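Local coordinates for tRNA (adenine(58)-N(1))-methyltransferase catalytic subunit TRM61 C-terminal domain-containing protein (Thermoplasma acidophilum, PDB 1YB2), which is uncharacterised but probably transfers methyl groups from S-adenosyl-L-methionine to RNA, as expected of a tRNA adenine N1-methyltransferase, at residues A[36-39]-A[44-47]; A[64-69]-A[73-78]; A[141-146]-A[187-192]; A[169-174]-A[198-203]. All blocks are in the same frame, centred on the assembly; numbering follows the deposited sequence.

Overall arrangement
The four contacts fall into two pairs, one in each sheet-forming part of the chain. Contacts 1 and 2 come first in sequence, in series: two beta hairpins of the same mixed sheet in the FKBP-like N-terminal region, their centres about 9 Å apart and their side chains touching. Contacts 3 and 4 belong to the methyltransferase region, about 12 Å apart between centres. Their segments alternate along the chain and touch, Val141 packing on Phe174 and Arg143 forming a long, weak ion pair with Asp170. Contacts 1 and 3 lie about 39 Å apart, on opposite sides of the chain's centre. The predicted cofactor site thus belongs to the second pair alone.

Contact 1: residues A[36-39]-A[44-47]; sequences GKFD and SILV
Lys37 with Leu46, Phe38 with Ile45 and Asp39 with Ser44 form the paired rungs of an antiparallel beta hairpin in the small N-terminal FKBP-like region. Two hydrogen-bonded pairs flank one non-hydrogen-bonded pair. Lys37 N donates a hydrogen bond to Leu46 O over 2.8 Å, and Leu46 N donates one to Lys37 O along an almost straight line (179°). Toward the turn the bonds lengthen: Asp39 N to Ser44 O and Ser44 N to Asp39 O are both 3.2 Å, the second more bent. Between these pairs, Phe38 CA makes a CH···O contact with Ser44 O at 3.4 Å, so that one carbonyl accepts from two directions.

Phe38 and Ile45 share a face of the hairpin. With CG of Phe38 anti to the backbone N (chi1 -178°), the ring swings toward the partner strand, and Ile45 CG1 sits at the ring edge, 4.2 Å from Phe38 CD1. On the other face, Ser44 OG lies 3.5 Å from Asp39 CB in plain van der Waals contact and hydrogen-bonds a water, which donates weakly to Lys37 O and so ties the two strands once more. Lys37, also on this face, extends its amine to a salt bridge with Glu157 of the second subunit.

Strand 28-30 bonds the outer edge of 36-39 through Leu29, while His52 of strand 51-53 bonds Ile45 on the other flank. Phe38 and Ile45 both reach Leu29 and Leu66, the latter from strand 65-68, three strands beyond 36-39 in the sheet, consistent with a sheet that curls around this face.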
loop_
_atom_site.group_PDB
_atom_site.type_symbol
_atom_site.label_atom_id
_atom_site.label_comp_id
_atom_site.label_asym_id
_atom_site.label_seq_id
_atom_site.Cartn_x
_atom_site.Cartn_y
_atom_site.Cartn_z
ATOM N N GLY A 36 0.163 22.994 0.809
ATOM C CA GLY A 36 0.458 23.975 1.842
ATOM C C GLY A 36 0.086 23.446 3.204
ATOM O O GLY A 36 -0.342 22.294 3.340
ATOM N N LYS A 37 0.263 24.294 4.212
ATOM C CA LYS A 37 -0.079 23.937 5.580
ATOM C C LYS A 37 -1.060 24.933 6.172
ATOM O O LYS A 37 -1.008 26.136 5.887
ATOM C CB LYS A 37 1.177 23.754 6.449
ATOM C CG LYS A 37 1.915 22.434 6.135
ATOM C CD LYS A 37 3.028 22.072 7.141
ATOM C CE LYS A 37 4.348 22.780 6.838
ATOM N NZ LYS A 37 5.536 22.061 7.410
ATOM N N PHE A 38 -1.987 24.405 6.963
ATOM C CA PHE A 38 -3.022 25.215 7.593
ATOM C C PHE A 38 -2.999 25.035 9.110
ATOM O O PHE A 38 -2.899 23.917 9.604
ATOM C CB PHE A 38 -4.402 24.837 7.026
ATOM C CG PHE A 38 -5.532 25.661 7.574
ATOM C CD1 PHE A 38 -5.700 26.986 7.181
ATOM C CD2 PHE A 38 -6.432 25.110 8.474
ATOM C CE1 PHE A 38 -6.733 27.757 7.692
ATOM C CE2 PHE A 38 -7.476 25.878 8.991
ATOM C CZ PHE A 38 -7.622 27.200 8.598
ATOM N N ASP A 39 -3.093 26.142 9.836
ATOM C CA ASP A 39 -3.183 26.115 11.307
ATOM C C ASP A 39 -4.553 26.671 11.674
ATOM O O ASP A 39 -4.828 27.839 11.414
ATOM C CB ASP A 39 -2.049 26.948 11.932
ATOM C CG ASP A 39 -2.104 27.003 13.468
ATOM O OD1 ASP A 39 -2.968 26.343 14.099
ATOM O OD2 ASP A 39 -1.253 27.717 14.054
ATOM N N SER A 44 -4.198 30.401 9.684
ATOM C CA SER A 44 -3.074 30.798 8.837
ATOM C C SER A 44 -2.849 29.809 7.694
ATOM O O SER A 44 -3.034 28.603 7.854
ATOM C CB SER A 44 -1.780 30.930 9.662
ATOM O OG SER A 44 -1.223 29.642 9.928
ATOM N N ILE A 45 -2.420 30.347 6.555
ATOM C CA ILE A 45 -2.139 29.584 5.347
ATOM C C ILE A 45 -0.661 29.755 4.984
ATOM O O ILE A 45 -0.217 30.867 4.724
ATOM C CB ILE A 45 -3.008 30.100 4.157
ATOM C CG1 ILE A 45 -4.499 29.910 4.439
ATOM C CG2 ILE A 45 -2.603 29.437 2.835
ATOM C CD1 ILE A 45 -5.395 30.855 3.628
ATOM N N LEU A 46 0.092 28.658 4.959
ATOM C CA LEU A 46 1.472 28.691 4.477
ATOM C C LEU A 46 1.638 27.811 3.232
ATOM O O LEU A 46 1.552 26.576 3.311
ATOM C CB LEU A 46 2.441 28.265 5.588
ATOM C CG LEU A 46 3.952 28.172 5.318
ATOM C CD1 LEU A 46 4.583 29.541 5.129
ATOM C CD2 LEU A 46 4.634 27.424 6.458
ATOM N N VAL A 47 1.857 28.452 2.081
ATOM C CA VAL A 47 2.120 27.720 0.830
ATOM C C VAL A 47 3.498 28.055 0.238
ATOM O O VAL A 47 3.886 29.225 0.155
ATOM C CB VAL A 47 1.023 27.951 -0.237
ATOM C CG1 VAL A 47 1.330 27.128 -1.503
ATOM C CG2 VAL A 47 -0.352 27.587 0.316
HETATM O O HOH W 1 0.045 27.434 8.391
#

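Contact 2: residues A[64-69]-A[73-78]; sequences DELIVS and FIVSDF
Glu65 faces Ile74 and Leu66 faces Phe73 across two antiparallel strands whose axes come within 4.7 Å and whose directions differ by 139°, a marked twist for neighbours. Three backbone bonds join them. Leu66 and Phe73 exchange a pair, Leu66 N to Phe73 O at 2.7 Å and Phe73 N to Leu66 O at 2.8 Å, while Val75 N reaches Asp64 O over 2.9 Å in a nearly straight bond (173°).

The side chains divide between the two faces. Leu66, Val68, Phe73 and Val75 line one of them. Val75 places CG1 anti to its own N (chi1 -179°), which turns the other branch, CG2, across the strand gap, where it lies 3.8 Å from Leu66 CG and equally near the Leu66 CD1 methyl. Further along, Val68 CG1 approaches Phe73 CD2 at 3.8 Å, the two side chains crossing at a slant, and the backbone oxygen of Leu66 lies near the plane of that ring at its edge. On the opposite face Ile74 folds its terminal methyl back, and CD1 comes to rest 3.8 Å from Glu65 CB. It therefore covers the aliphatic base of the glutamate, whose extended chain carries OE1 on to Ser72 OG. Asp64 closes the other end with both carboxylate oxygens engaged, OD1 by Ser269 OG and OD2 by Glu61 N.

Leu29 of strand 28-30 packs against Leu66, Phe73 and Val75. The arrangement is a twisted beta hairpin in the mixed sheet of the FKBP-like region, which strand 272-274, from the C-terminal end of the chain, joins parallel to 65-68.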
loop_
_atom_site.group_PDB
_atom_site.type_symbol
_atom_site.label_atom_id
_atom_site.label_comp_id
_atom_site.label_asym_id
_atom_site.label_seq_id
_atom_site.Cartn_x
_atom_site.Cartn_y
_atom_site.Cartn_z
ATOM N N ASP A 64 -13.199 22.174 2.892
ATOM C CA ASP A 64 -13.405 23.611 2.548
ATOM C C ASP A 64 -12.402 24.032 1.470
ATOM O O ASP A 64 -11.274 23.569 1.442
ATOM C CB ASP A 64 -13.272 24.559 3.766
ATOM C CG ASP A 64 -14.423 24.442 4.761
ATOM O OD1 ASP A 64 -15.427 23.753 4.488
ATOM O OD2 ASP A 64 -14.326 25.057 5.846
ATOM N N GLU A 65 -12.840 24.895 0.563
ATOM C CA GLU A 65 -11.976 25.402 -0.488
ATOM C C GLU A 65 -11.507 26.797 -0.091
ATOM O O GLU A 65 -12.321 27.677 0.237
ATOM C CB GLU A 65 -12.735 25.444 -1.823
ATOM C CG GLU A 65 -11.942 26.008 -2.961
ATOM C CD GLU A 65 -12.648 25.861 -4.317
ATOM O OE1 GLU A 65 -12.022 26.231 -5.337
ATOM O OE2 GLU A 65 -13.811 25.379 -4.365
ATOM N N LEU A 66 -10.193 26.989 -0.082
ATOM C CA LEU A 66 -9.603 28.298 0.184
ATOM C C LEU A 66 -8.966 28.781 -1.112
ATOM O O LEU A 66 -8.077 28.127 -1.655
ATOM C CB LEU A 66 -8.564 28.240 1.325
ATOM C CG LEU A 66 -8.898 27.508 2.634
ATOM C CD1 LEU A 66 -7.753 27.613 3.654
ATOM C CD2 LEU A 66 -10.194 28.005 3.253
ATOM N N ILE A 67 -9.462 29.902 -1.624
ATOM C CA ILE A 67 -8.946 30.480 -2.864
ATOM C C ILE A 67 -8.046 31.646 -2.489
ATOM O O ILE A 67 -8.500 32.698 -2.056
ATOM C CB ILE A 67 -10.076 30.921 -3.850
ATOM C CG1 ILE A 67 -11.099 29.786 -4.037
ATOM C CG2 ILE A 67 -9.462 31.370 -5.214
ATOM C CD1 ILE A 67 -12.246 30.095 -5.035
ATOM N N VAL A 68 -6.748 31.430 -2.615
ATOM C CA VAL A 68 -5.792 32.469 -2.267
ATOM C C VAL A 68 -5.095 32.972 -3.537
ATOM O O VAL A 68 -4.421 32.212 -4.243
ATOM C CB VAL A 68 -4.854 32.043 -1.090
ATOM C CG1 VAL A 68 -4.953 30.549 -0.798
ATOM C CG2 VAL A 68 -3.408 32.513 -1.297
ATOM N N SER A 69 -5.357 34.246 -3.837
ATOM C CA SER A 69 -4.931 34.924 -5.072
ATOM C C SER A 69 -5.321 34.205 -6.364
ATOM O O SER A 69 -4.533 34.129 -7.315
ATOM C CB SER A 69 -3.435 35.244 -5.029
ATOM O OG SER A 69 -3.192 36.267 -4.078
ATOM N N PHE A 73 -7.177 25.816 -3.021
ATOM C CA PHE A 73 -6.664 24.751 -2.165
ATOM C C PHE A 73 -7.821 24.131 -1.422
ATOM O O PHE A 73 -8.744 24.857 -1.011
ATOM C CB PHE A 73 -5.683 25.330 -1.146
ATOM C CG PHE A 73 -4.392 25.787 -1.748
ATOM C CD1 PHE A 73 -3.312 24.909 -1.862
ATOM C CD2 PHE A 73 -4.253 27.095 -2.214
ATOM C CE1 PHE A 73 -2.104 25.329 -2.435
ATOM C CE2 PHE A 73 -3.043 27.536 -2.790
ATOM C CZ PHE A 73 -1.973 26.653 -2.896
ATOM N N ILE A 74 -7.768 22.816 -1.228
ATOM C CA ILE A 74 -8.769 22.119 -0.408
ATOM C C ILE A 74 -8.146 21.788 0.961
ATOM O O ILE A 74 -7.014 21.275 1.039
ATOM C CB ILE A 74 -9.319 20.836 -1.099
ATOM C CG1 ILE A 74 -9.805 21.125 -2.543
ATOM C CG2 ILE A 74 -10.433 20.179 -0.269
ATOM C CD1 ILE A 74 -10.821 22.310 -2.666
ATOM N N VAL A 75 -8.870 22.118 2.029
ATOM C CA VAL A 75 -8.454 21.747 3.382
ATOM C C VAL A 75 -8.601 20.243 3.610
ATOM O O VAL A 75 -9.647 19.642 3.344
ATOM C CB VAL A 75 -9.226 22.557 4.472
ATOM C CG1 VAL A 75 -8.746 22.171 5.869
ATOM C CG2 VAL A 75 -9.036 24.044 4.264
ATOM N N SER A 76 -7.533 19.634 4.100
ATOM C CA SER A 76 -7.563 18.224 4.425
ATOM C C SER A 76 -6.924 17.936 5.803
ATOM O O SER A 76 -6.036 18.664 6.258
ATOM C CB SER A 76 -6.819 17.453 3.350
ATOM O OG SER A 76 -6.837 16.071 3.608
ATOM N N ASP A 77 -7.371 16.868 6.451
ATOM C CA ASP A 77 -6.590 16.286 7.556
ATOM C C ASP A 77 -5.340 15.639 6.958
ATOM O O ASP A 77 -5.324 15.243 5.797
ATOM C CB ASP A 77 -7.388 15.217 8.307
ATOM C CG ASP A 77 -8.549 15.792 9.120
ATOM O OD1 ASP A 77 -8.503 16.970 9.546
ATOM O OD2 ASP A 77 -9.527 15.047 9.334
ATOM N N PHE A 78 -4.288 15.512 7.761
ATOM C CA PHE A 78 -3.113 14.780 7.315
ATOM C C PHE A 78 -3.446 13.365 6.881
ATOM O O PHE A 78 -4.272 12.701 7.492
ATOM C CB PHE A 78 -2.023 14.712 8.392
ATOM C CG PHE A 78 -0.817 13.951 7.943
ATOM C CD1 PHE A 78 0.085 14.529 7.049
ATOM C CD2 PHE A 78 -0.614 12.641 8.356
ATOM C CE1 PHE A 78 1.203 13.829 6.613
ATOM C CE2 PHE A 78 0.485 11.939 7.932
ATOM C CZ PHE A 78 1.398 12.533 7.045
#

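Contact 3: residues A[141-146]-A[187-192]; sequences VERDED and IPDPWN
Arg143 sends its guanidinium group against the loop 187-192, where Pro188 lies over one of its faces, the ring carbon CD being 4.2 Å from NH2. The same nitrogen meets Ile187 CG2 at 4.0 Å, the two side chains crossing at about a right angle. Asp189 comes in at the edge of the guanidinium, with OD1 4.1 Å from NH2 and the two flat groups turned 76° apart. The opposite charges probably attract, though the gap is beyond a salt bridge, and OD1 has no hydrogen-bonding partner in the model. Arg143 gets there by setting CG between its N and carbonyl carbon (chi1 66°) and bending again at chi3, a course that also brings NH2 to a long, weak ion pair with Asp170 OD1.

The segments lie at and beyond the C-terminal ends of strands 137-141 and 180-185, in the parallel part of a Rossmann-like methyltransferase sheet, and such loops usually border the cofactor pocket. Glu142, next to Val141, is predicted to bind S-adenosyl-L-methionine, as are Asp170 and the neighbouring Asp186. The carboxylate of Glu142 is held at both oxygens: OE2 accepts from Asp144 N at 2.9 Å, and OE1 from Val119 N. Asp144 in turn is the N-cap of helix 145-156, its OD1 accepting a hydrogen bond from Asn147 N.

In the facing loop, Asn192 ND2 donates almost straight (174°) to Asp189 OD2, meeting it on the anti side and somewhat out of the carboxylate plane. Asp189 CA rests 3.7 Å above the plane of the Trp191 ring, offset toward its rim.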
loop_
_atom_site.group_PDB
_atom_site.type_symbol
_atom_site.label_atom_id
_atom_site.label_comp_id
_atom_site.label_asym_id
_atom_site.label_seq_id
_atom_site.Cartn_x
_atom_site.Cartn_y
_atom_site.Cartn_z
ATOM N N VAL A 141 -20.224 -2.831 -2.870
ATOM C CA VAL A 141 -21.331 -2.700 -3.813
ATOM C C VAL A 141 -20.872 -3.351 -5.109
ATOM O O VAL A 141 -19.890 -2.895 -5.719
ATOM C CB VAL A 141 -21.687 -1.202 -4.087
ATOM C CG1 VAL A 141 -22.878 -1.071 -5.064
ATOM C CG2 VAL A 141 -21.974 -0.461 -2.793
ATOM N N GLU A 142 -21.544 -4.429 -5.506
ATOM C CA GLU A 142 -21.167 -5.204 -6.697
ATOM C C GLU A 142 -22.400 -5.621 -7.503
ATOM O O GLU A 142 -23.291 -6.286 -6.980
ATOM C CB GLU A 142 -20.328 -6.434 -6.309
ATOM C CG GLU A 142 -20.046 -7.447 -7.433
ATOM C CD GLU A 142 -19.350 -6.843 -8.664
ATOM O OE1 GLU A 142 -18.395 -6.062 -8.501
ATOM O OE2 GLU A 142 -19.753 -7.169 -9.804
ATOM N N ARG A 143 -22.428 -5.252 -8.783
ATOM C CA ARG A 143 -23.583 -5.533 -9.659
ATOM C C ARG A 143 -23.722 -7.010 -10.059
ATOM O O ARG A 143 -24.832 -7.485 -10.320
ATOM C CB ARG A 143 -23.530 -4.647 -10.912
ATOM C CG ARG A 143 -22.342 -4.956 -11.843
ATOM C CD ARG A 143 -22.247 -3.975 -12.989
ATOM N NE ARG A 143 -21.860 -2.641 -12.529
ATOM C CZ ARG A 143 -21.679 -1.587 -13.325
ATOM N NH1 ARG A 143 -21.841 -1.704 -14.643
ATOM N NH2 ARG A 143 -21.336 -0.415 -12.800
ATOM N N ASP A 144 -22.607 -7.727 -10.124
ATOM C CA ASP A 144 -22.605 -9.128 -10.548
ATOM C C ASP A 144 -22.713 -10.084 -9.356
ATOM O O ASP A 144 -21.806 -10.156 -8.521
ATOM C CB ASP A 144 -21.355 -9.426 -11.378
ATOM C CG ASP A 144 -21.435 -10.753 -12.099
ATOM O OD1 ASP A 144 -21.136 -11.802 -11.486
ATOM O OD2 ASP A 144 -21.801 -10.745 -13.295
ATOM N N GLU A 145 -23.822 -10.821 -9.285
ATOM C CA GLU A 145 -24.117 -11.686 -8.139
ATOM C C GLU A 145 -23.050 -12.760 -7.949
ATOM O O GLU A 145 -22.650 -13.062 -6.819
ATOM C CB GLU A 145 -25.496 -12.346 -8.297
ATOM C CG GLU A 145 -26.090 -12.909 -7.003
ATOM C CD GLU A 145 -27.322 -13.773 -7.244
ATOM O OE1 GLU A 145 -27.181 -14.882 -7.809
ATOM O OE2 GLU A 145 -28.434 -13.353 -6.858
ATOM N N ASP A 146 -22.596 -13.332 -9.061
ATOM C CA ASP A 146 -21.662 -14.452 -9.019
ATOM C C ASP A 146 -20.269 -13.981 -8.601
ATOM O O ASP A 146 -19.640 -14.605 -7.746
ATOM C CB ASP A 146 -21.618 -15.183 -10.363
ATOM C CG ASP A 146 -22.846 -16.065 -10.605
ATOM O OD1 ASP A 146 -23.768 -16.120 -9.751
ATOM O OD2 ASP A 146 -22.886 -16.722 -11.668
ATOM N N ILE A 187 -15.003 0.232 -11.431
ATOM C CA ILE A 187 -16.153 0.013 -12.302
ATOM C C ILE A 187 -15.863 0.563 -13.696
ATOM O O ILE A 187 -14.976 1.410 -13.839
ATOM C CB ILE A 187 -17.455 0.659 -11.745
ATOM C CG1 ILE A 187 -17.225 2.125 -11.348
ATOM C CG2 ILE A 187 -18.036 -0.201 -10.610
ATOM C CD1 ILE A 187 -18.512 2.867 -11.016
ATOM N N PRO A 188 -16.587 0.062 -14.725
ATOM C CA PRO A 188 -16.417 0.468 -16.124
ATOM C C PRO A 188 -16.579 1.969 -16.342
ATOM O O PRO A 188 -15.719 2.597 -16.977
ATOM C CB PRO A 188 -17.554 -0.265 -16.847
ATOM C CG PRO A 188 -17.900 -1.389 -15.997
ATOM C CD PRO A 188 -17.632 -0.971 -14.590
ATOM N N ASP A 189 -17.660 2.546 -15.819
ATOM C CA ASP A 189 -18.020 3.921 -16.171
ATOM C C ASP A 189 -18.199 4.837 -14.952
ATOM O O ASP A 189 -19.317 5.286 -14.664
ATOM C CB ASP A 189 -19.278 3.926 -17.054
ATOM C CG ASP A 189 -20.491 3.326 -16.358
ATOM O OD1 ASP A 189 -20.316 2.515 -15.415
ATOM O OD2 ASP A 189 -21.630 3.685 -16.756
ATOM N N PRO A 190 -17.098 5.117 -14.219
ATOM C CA PRO A 190 -17.283 5.961 -13.025
ATOM C C PRO A 190 -17.789 7.384 -13.312
ATOM O O PRO A 190 -18.465 7.966 -12.457
ATOM C CB PRO A 190 -15.896 5.969 -12.376
ATOM C CG PRO A 190 -14.942 5.628 -13.474
ATOM C CD PRO A 190 -15.697 4.683 -14.377
ATOM N N TRP A 191 -17.479 7.938 -14.490
ATOM C CA TRP A 191 -17.977 9.275 -14.873
ATOM C C TRP A 191 -19.502 9.396 -14.766
ATOM O O TRP A 191 -20.030 10.487 -14.586
ATOM C CB TRP A 191 -17.471 9.708 -16.269
ATOM C CG TRP A 191 -17.688 8.651 -17.324
ATOM C CD1 TRP A 191 -18.791 8.496 -18.110
ATOM C CD2 TRP A 191 -16.803 7.568 -17.655
ATOM N NE1 TRP A 191 -18.641 7.391 -18.933
ATOM C CE2 TRP A 191 -17.434 6.804 -18.670
ATOM C CE3 TRP A 191 -15.533 7.180 -17.207
ATOM C CZ2 TRP A 191 -16.837 5.679 -19.239
ATOM C CZ3 TRP A 191 -14.944 6.058 -17.771
ATOM C CH2 TRP A 191 -15.600 5.317 -18.778
ATOM N N ASN A 192 -20.214 8.278 -14.846
ATOM C CA ASN A 192 -21.676 8.306 -14.775
ATOM C C ASN A 192 -22.201 8.247 -13.354
ATOM O O ASN A 192 -23.421 8.330 -13.138
ATOM C CB ASN A 192 -22.278 7.158 -15.592
ATOM C CG ASN A 192 -22.203 7.401 -17.087
ATOM O OD1 ASN A 192 -22.377 8.527 -17.561
ATOM N ND2 ASN A 192 -21.936 6.347 -17.838
#

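Contact 4: residues A[169-174]-A[198-203]; sequences SDIADF and ASMMKP
Asp170 OD2 accepts a hydrogen bond from the backbone N of Ala172 at 2.8 Å through its anti lone pair, an Asx turn that bends the chain from which Ile171 and Phe174 meet Met200. Asp170 O reinforces the bend, taking a bond from Asp173 N at 3.0 Å and a weaker one from Phe174 N.

Met200, modelled as selenomethionine, runs extended beyond CG and puts its end against both residues. Its CE methyl lies in the plane of the Phe174 ring, at the edge, 3.7 Å from CD2. The selenium stands 4.9 Å from the ring centroid and 74° off the normal, an edge-on Met-aromatic contact, with CD2 and CE2 equally near it. With CG anti to the backbone N (chi1 176°), the Phe174 ring is carried toward Met200 and meets it edge-first. Ile171 CD1 approaches the same methyl so closely, at 3.2 Å, that the exact spacing is doubtful.

Leu115 of strand 113-117 and Tyr180 also pack against both Phe174 and Met200. No polar bond joins the segments; dispersion, the Met-aromatic contact and burial probably hold the residue after helix 194-199 against the turn, while hydrogen bonds shape the backbone around Asp170, predicted to bind the cofactor.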
loop_
_atom_site.group_PDB
_atom_site.type_symbol
_atom_site.label_atom_id
_atom_site.label_comp_id
_atom_site.label_asym_id
_atom_site.label_seq_id
_atom_site.Cartn_x
_atom_site.Cartn_y
_atom_site.Cartn_z
ATOM N N SER A 169 -25.956 -4.715 -6.247
ATOM C CA SER A 169 -26.685 -3.710 -6.994
ATOM C C SER A 169 -25.699 -2.889 -7.801
ATOM O O SER A 169 -24.484 -2.939 -7.553
ATOM C CB SER A 169 -27.470 -2.786 -6.048
ATOM O OG SER A 169 -26.594 -2.006 -5.254
ATOM N N ASP A 170 -26.225 -2.152 -8.776
ATOM C CA ASP A 170 -25.464 -1.120 -9.459
ATOM C C ASP A 170 -25.362 0.052 -8.504
ATOM O O ASP A 170 -26.317 0.347 -7.765
ATOM C CB ASP A 170 -26.178 -0.677 -10.742
ATOM C CG ASP A 170 -25.307 0.214 -11.621
ATOM O OD1 ASP A 170 -24.786 -0.309 -12.640
ATOM O OD2 ASP A 170 -25.131 1.423 -11.292
ATOM N N ILE A 171 -24.211 0.723 -8.531
ATOM C CA ILE A 171 -23.977 1.902 -7.701
ATOM C C ILE A 171 -25.060 2.981 -7.881
ATOM O O ILE A 171 -25.412 3.675 -6.923
ATOM C CB ILE A 171 -22.515 2.469 -7.868
ATOM C CG1 ILE A 171 -22.235 3.598 -6.872
ATOM C CG2 ILE A 171 -22.247 2.932 -9.293
ATOM C CD1 ILE A 171 -22.223 3.144 -5.415
ATOM N N ALA A 172 -25.603 3.095 -9.091
ATOM C CA ALA A 172 -26.685 4.059 -9.365
ATOM C C ALA A 172 -27.894 3.846 -8.447
ATOM O O ALA A 172 -28.493 4.809 -7.953
ATOM C CB ALA A 172 -27.114 3.980 -10.830
ATOM N N ASP A 173 -28.229 2.577 -8.220
ATOM C CA ASP A 173 -29.385 2.191 -7.412
ATOM C C ASP A 173 -29.057 2.077 -5.929
ATOM O O ASP A 173 -29.963 2.025 -5.102
ATOM C CB ASP A 173 -29.955 0.868 -7.915
ATOM C CG ASP A 173 -30.265 0.904 -9.396
ATOM O OD1 ASP A 173 -30.857 1.911 -9.854
ATOM O OD2 ASP A 173 -29.916 -0.070 -10.098
ATOM N N PHE A 174 -27.766 2.044 -5.602
ATOM C CA PHE A 174 -27.336 1.817 -4.232
ATOM C C PHE A 174 -27.756 2.959 -3.330
ATOM O O PHE A 174 -27.512 4.115 -3.627
ATOM C CB PHE A 174 -25.808 1.608 -4.158
ATOM C CG PHE A 174 -25.283 1.455 -2.758
ATOM C CD1 PHE A 174 -25.686 0.382 -1.961
ATOM C CD2 PHE A 174 -24.385 2.383 -2.235
ATOM C CE1 PHE A 174 -25.202 0.245 -0.664
ATOM C CE2 PHE A 174 -23.894 2.252 -0.945
ATOM C CZ PHE A 174 -24.298 1.181 -0.158
ATOM N N ALA A 198 -19.913 10.976 -4.795
ATOM C CA ALA A 198 -19.635 12.181 -4.006
ATOM C C ALA A 198 -20.611 12.362 -2.853
ATOM O O ALA A 198 -20.197 12.705 -1.754
ATOM C CB ALA A 198 -19.627 13.428 -4.889
ATOM N N SER A 199 -21.905 12.135 -3.100
ATOM C CA SER A 199 -22.937 12.319 -2.075
ATOM C C SER A 199 -22.765 11.422 -0.843
ATOM O O SER A 199 -23.347 11.690 0.219
ATOM C CB SER A 199 -24.335 12.119 -2.682
ATOM O OG SER A 199 -24.606 10.742 -2.879
HETATM N N MSE A 200 -21.980 10.356 -0.958
HETATM C CA MSE A 200 -21.765 9.542 0.231
HETATM C C MSE A 200 -20.350 9.579 0.818
HETATM O O MSE A 200 -19.982 8.731 1.622
HETATM C CB MSE A 200 -22.299 8.117 0.065
HETATM C CG MSE A 200 -21.965 7.421 -1.216
HETATM SE SE MSE A 200 -23.311 5.989 -1.558
HETATM C CE MSE A 200 -22.555 5.471 -3.230
HETATM N N MSE A 201 -19.579 10.587 0.422
HETATM C CA MSE A 201 -18.238 10.805 0.943
HETATM C C MSE A 201 -18.242 11.879 2.021
HETATM O O MSE A 201 -18.826 12.947 1.824
HETATM C CB MSE A 201 -17.330 11.262 -0.198
HETATM C CG MSE A 201 -17.094 10.200 -1.244
HETATM SE SE MSE A 201 -16.015 10.866 -2.709
HETATM C CE MSE A 201 -14.255 11.098 -1.802
ATOM N N LYS A 202 -17.581 11.619 3.144
ATOM C CA LYS A 202 -17.320 12.692 4.118
ATOM C C LYS A 202 -16.485 13.798 3.458
ATOM O O LYS A 202 -15.577 13.502 2.680
ATOM C CB LYS A 202 -16.551 12.152 5.309
ATOM C CG LYS A 202 -17.377 11.242 6.172
ATOM C CD LYS A 202 -16.540 10.670 7.274
ATOM C CE LYS A 202 -17.401 9.821 8.187
ATOM N NZ LYS A 202 -16.528 9.057 9.115
ATOM N N PRO A 203 -16.777 15.076 3.776
ATOM C CA PRO A 203 -15.935 16.149 3.216
ATOM C C PRO A 203 -14.458 15.931 3.581
ATOM O O PRO A 203 -14.156 15.590 4.728
ATOM C CB PRO A 203 -16.441 17.407 3.928
ATOM C CG PRO A 203 -17.844 17.065 4.372
ATOM C CD PRO A 203 -17.853 15.589 4.654
#